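Local coordinates for protein nodulation fucosyltransferase NodZ (Bradyrhizobium sp., PDB 3SIW) that belongs to the GT-B clan of glycosyltransferases, as a fucosyltransferase linked to nodulation, and here holds guanosine-5'-diphosphate, at residues A[13-18]-A[43-48]. Numbering follows the deposited sequence.
Sequences TGFGDC and SCYVEQ. With GDP (guanosine-5'-diphosphate), chain B.
C44 SG lies 3.6 Å from T13 O, an oxygen that also accepts from a water (2.8 Å) hydrogen-bonded to S43 OG; the same OG accepts from Y45 N in an ST turn within the type I turn S43–V46. C44 directs its thiol toward T13: with SG between the backbone N and carbonyl carbon (chi1 60°), the sulfur also sits over the centre of one face of the Y45 ring. The opposite face of Y45 takes the F15 ring in an offset stack, planes at 8° and centroids 4.3 Å apart, with F15 CE2 against Y45 CE2 near the rims. At the ring's far end, Y45 OH accepts a bent bond from F15 N (3.2 Å, 138°) and hydrogen-bonds GDP O2' at 2.6 Å, in the plane of the tyrosine ring, tying the loop to the ribose. G14 N-caps helix 15–32, whose first-turn G16 N and D17 N bind O1A and O2A of the GDP alpha phosphate. The 43–48 loop, between strand 35–39 and helix 54–57, thus packs against this N-terminus as one wall of the GDP site of a GT-B-type fold, with F57 of helix 54–57 edge-to-face on F15 and helix 258–274 touching the F15 side chain through L268 and bonding GDP through D270.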
ATOM      1  N   THR A  13       2.743  -2.782   8.474  1.00 26.30           N
ATOM      2  CA  THR A  13       3.181  -1.413   8.263  1.00 27.23           C
ATOM      3  C   THR A  13       2.058  -0.623   7.544  1.00 28.13           C
ATOM      4  O   THR A  13       0.862  -0.946   7.650  1.00 26.42           O
ATOM      5  CB  THR A  13       4.501  -1.430   7.444  1.00 29.47           C
ATOM      6  OG1 THR A  13       4.315  -2.152   6.213  1.00 30.55           O
ATOM      7  CG2 THR A  13       5.569  -2.125   8.220  1.00 29.36           C
ATOM      8  N   GLY A  14       2.420   0.399   6.793  1.00 27.06           N
ATOM      9  CA  GLY A  14       1.425   1.164   6.103  1.00 26.96           C
ATOM     10  C   GLY A  14       0.769   0.364   5.010  1.00 24.79           C
ATOM     11  O   GLY A  14       1.365  -0.596   4.480  1.00 23.85           O
ATOM     12  N   PHE A  15      -0.441   0.763   4.628  1.00 22.06           N
ATOM     13  CA  PHE A  15      -1.168  -0.016   3.690  1.00 23.45           C
ATOM     14  C   PHE A  15      -0.507  -0.185   2.310  1.00 23.50           C
ATOM     15  O   PHE A  15      -0.704  -1.204   1.652  1.00 23.54           O
ATOM     16  CB  PHE A  15      -2.560   0.562   3.492  1.00 25.18           C
ATOM     17  CG  PHE A  15      -3.463   0.334   4.640  1.00 23.23           C
ATOM     18  CD1 PHE A  15      -3.795  -0.938   5.023  1.00 28.55           C
ATOM     19  CD2 PHE A  15      -4.003   1.391   5.313  1.00 26.26           C
ATOM     20  CE1 PHE A  15      -4.628  -1.153   6.116  1.00 29.35           C
ATOM     21  CE2 PHE A  15      -4.849   1.177   6.394  1.00 27.71           C
ATOM     22  CZ  PHE A  15      -5.165  -0.096   6.772  1.00 25.55           C
ATOM     23  N   GLY A  16       0.228   0.810   1.859  1.00 24.12           N
ATOM     24  CA  GLY A  16       0.879   0.758   0.521  1.00 23.98           C
ATOM     25  C   GLY A  16       1.799  -0.459   0.502  1.00 22.80           C
ATOM     26  O   GLY A  16       1.790  -1.286  -0.432  1.00 21.65           O
ATOM     27  N   ASP A  17       2.606  -0.551   1.534  1.00 22.19           N
ATOM     28  CA  ASP A  17       3.512  -1.685   1.736  1.00 23.17           C
ATOM     29  C   ASP A  17       2.738  -2.986   1.883  1.00 22.47           C
ATOM     30  O   ASP A  17       3.019  -3.941   1.178  1.00 22.41           O
ATOM     31  CB  ASP A  17       4.411  -1.355   2.959  1.00 23.84           C
ATOM     32  CG  ASP A  17       5.510  -2.359   3.198  1.00 29.90           C
ATOM     33  OD1 ASP A  17       5.518  -3.468   2.596  1.00 27.61           O
ATOM     34  OD2 ASP A  17       6.394  -2.033   4.041  1.00 29.36           O
ATOM     35  N   CYS A  18       1.754  -3.028   2.787  1.00 22.20           N
ATOM     36  CA  CYS A  18       0.949  -4.216   2.997  1.00 22.29           C
ATOM     37  C   CYS A  18       0.343  -4.756   1.695  1.00 21.62           C
ATOM     38  O   CYS A  18       0.462  -5.946   1.445  1.00 21.14           O
ATOM     39  CB  CYS A  18      -0.181  -3.970   3.996  1.00 22.74           C
ATOM     40  SG  CYS A  18       0.460  -3.629   5.653  1.00 26.28           S
ATOM     41  N   SER A  43      -0.948  -5.275  13.186  1.00 26.07           N
ATOM     42  CA  SER A  43      -1.007  -4.046  12.395  1.00 26.52           C
ATOM     43  C   SER A  43      -0.810  -2.817  13.268  1.00 27.01           C
ATOM     44  O   SER A  43      -1.343  -2.737  14.362  1.00 27.21           O
ATOM     45  CB  SER A  43      -2.404  -3.916  11.740  1.00 27.47           C
ATOM     46  OG  SER A  43      -2.542  -2.675  11.060  1.00 26.71           O
ATOM     47  N   CYS A  44      -0.116  -1.828  12.729  1.00 27.87           N
ATOM     48  CA  CYS A  44      -0.005  -0.520  13.360  1.00 30.25           C
ATOM     49  C   CYS A  44      -1.336   0.212  13.499  1.00 31.36           C
ATOM     50  O   CYS A  44      -1.418   1.145  14.248  1.00 32.46           O
ATOM     51  CB  CYS A  44       0.987   0.364  12.583  1.00 31.37           C
ATOM     52  SG  CYS A  44       0.557   0.672  10.845  1.00 33.74           S
ATOM     53  N   TYR A  45      -2.370  -0.163  12.750  1.00 28.64           N
ATOM     54  CA  TYR A  45      -3.682   0.502  12.901  1.00 30.75           C
ATOM     55  C   TYR A  45      -4.701  -0.154  13.849  1.00 32.54           C
ATOM     56  O   TYR A  45      -5.802   0.374  14.021  1.00 34.20           O
ATOM     57  CB  TYR A  45      -4.368   0.602  11.556  1.00 28.63           C
ATOM     58  CG  TYR A  45      -3.534   1.187  10.429  1.00 28.20           C
ATOM     59  CD1 TYR A  45      -3.283   2.572  10.342  1.00 34.16           C
ATOM     60  CD2 TYR A  45      -3.007   0.374   9.484  1.00 32.34           C
ATOM     61  CE1 TYR A  45      -2.503   3.098   9.224  1.00 33.98           C
ATOM     62  CE2 TYR A  45      -2.258   0.862   8.416  1.00 37.15           C
ATOM     63  CZ  TYR A  45      -2.027   2.219   8.285  1.00 32.93           C
ATOM     64  OH  TYR A  45      -1.285   2.595   7.162  1.00 37.10           O
ATOM     65  N   VAL A  46      -4.361  -1.298  14.416  1.00 32.55           N
ATOM     66  CA  VAL A  46      -5.284  -2.059  15.250  1.00 35.01           C
ATOM     67  C   VAL A  46      -4.656  -2.195  16.652  1.00 36.58           C
ATOM     68  O   VAL A  46      -3.505  -2.640  16.764  1.00 37.88           O
ATOM     69  CB  VAL A  46      -5.555  -3.413  14.538  1.00 34.44           C
ATOM     70  CG1 VAL A  46      -6.239  -4.432  15.414  1.00 36.62           C
ATOM     71  CG2 VAL A  46      -6.427  -3.098  13.294  1.00 34.36           C
ATOM     72  N   GLU A  47      -5.385  -1.832  17.701  1.00 37.74           N
ATOM     73  CA  GLU A  47      -4.816  -1.888  19.065  1.00 40.38           C
ATOM     74  C   GLU A  47      -4.621  -3.327  19.565  1.00 40.35           C
ATOM     75  O   GLU A  47      -3.640  -3.621  20.266  1.00 42.05           O
ATOM     76  CB  GLU A  47      -5.688  -1.106  20.051  1.00 43.22           C
ATOM     77  CG  GLU A  47      -5.075  -1.003  21.446  0.40 46.04           C
ATOM     78  CD  GLU A  47      -5.871  -0.107  22.357  0.40 51.55           C
ATOM     79  OE1 GLU A  47      -7.084   0.061  22.107  0.40 50.74           O
ATOM     80  OE2 GLU A  47      -5.284   0.425  23.323  0.40 54.90           O
ATOM     81  N   GLN A  48      -5.507  -4.236  19.181  1.00 38.91           N
ATOM     82  CA  GLN A  48      -5.481  -5.616  19.725  1.00 39.34           C
ATOM     83  C   GLN A  48      -4.370  -6.397  18.996  1.00 36.57           C
ATOM     84  O   GLN A  48      -4.350  -6.416  17.796  1.00 35.34           O
ATOM     85  CB  GLN A  48      -6.867  -6.261  19.517  1.00 39.11           C
ATOM     86  CG  GLN A  48      -7.964  -5.608  20.335  1.00 43.70           C
ATOM     87  CD  GLN A  48      -8.491  -4.265  19.743  1.00 48.95           C
ATOM     88  OE1 GLN A  48      -8.164  -3.860  18.594  1.00 44.74           O
ATOM     89  NE2 GLN A  48      -9.312  -3.567  20.540  1.00 54.27           N
TER
HETATM   90  PB  GDP B 400       5.569   4.747   2.874  0.90 38.61           P
HETATM   91  O1B GDP B 400       6.410   3.779   1.847  0.90 33.08           O
HETATM   92  O2B GDP B 400       5.640   6.255   2.737  0.90 34.92           O
HETATM   93  O3B GDP B 400       6.062   4.293   4.347  0.90 40.55           O
HETATM   94  O3A GDP B 400       3.973   4.318   2.562  0.90 35.00           O
HETATM   95  PA  GDP B 400       3.035   3.229   3.296  0.90 36.10           P
HETATM   96  O1A GDP B 400       1.624   3.419   2.790  0.90 32.13           O
HETATM   97  O2A GDP B 400       3.582   1.867   3.256  0.90 31.29           O
HETATM   98  O5' GDP B 400       3.189   3.808   4.885  0.90 36.53           O
HETATM   99  C5' GDP B 400       2.792   5.133   5.165  0.90 37.12           C
HETATM  100  C4' GDP B 400       1.687   5.201   6.191  0.90 38.59           C
HETATM  101  O4' GDP B 400       1.777   6.527   6.860  0.90 34.21           O
HETATM  102  C3' GDP B 400       0.460   5.288   5.319  0.90 31.99           C
HETATM  103  O3' GDP B 400      -0.124   4.039   4.969  0.90 35.93           O
HETATM  104  C2' GDP B 400      -0.479   6.042   6.262  0.90 34.19           C
HETATM  105  O2' GDP B 400      -0.945   5.156   7.331  0.90 35.49           O
HETATM  106  C1' GDP B 400       0.471   7.161   6.789  0.90 33.91           C
HETATM  107  N9  GDP B 400       0.490   8.220   5.768  0.90 33.72           N
HETATM  108  C8  GDP B 400       1.508   8.597   4.953  0.90 34.13           C
HETATM  109  N7  GDP B 400       1.084   9.592   4.155  0.90 32.92           N
HETATM  110  C5  GDP B 400      -0.212   9.818   4.414  0.90 29.30           C
HETATM  111  C6  GDP B 400      -1.177  10.699   3.919  0.90 34.99           C
HETATM  112  O6  GDP B 400      -0.939  11.504   3.012  0.90 35.49           O
HETATM  113  N1  GDP B 400      -2.488  10.652   4.434  0.90 32.35           N
HETATM  114  C2  GDP B 400      -2.794   9.753   5.460  0.90 25.15           C
HETATM  115  N2  GDP B 400      -4.040   9.709   5.985  0.90 32.23           N
HETATM  116  N3  GDP B 400      -1.834   8.950   5.930  0.90 28.52           N
HETATM  117  C4  GDP B 400      -0.583   8.943   5.434  0.90 35.59           C
HETATM  118  O   HOH W   1      -0.785  -2.708   9.070  1.00 29.86           O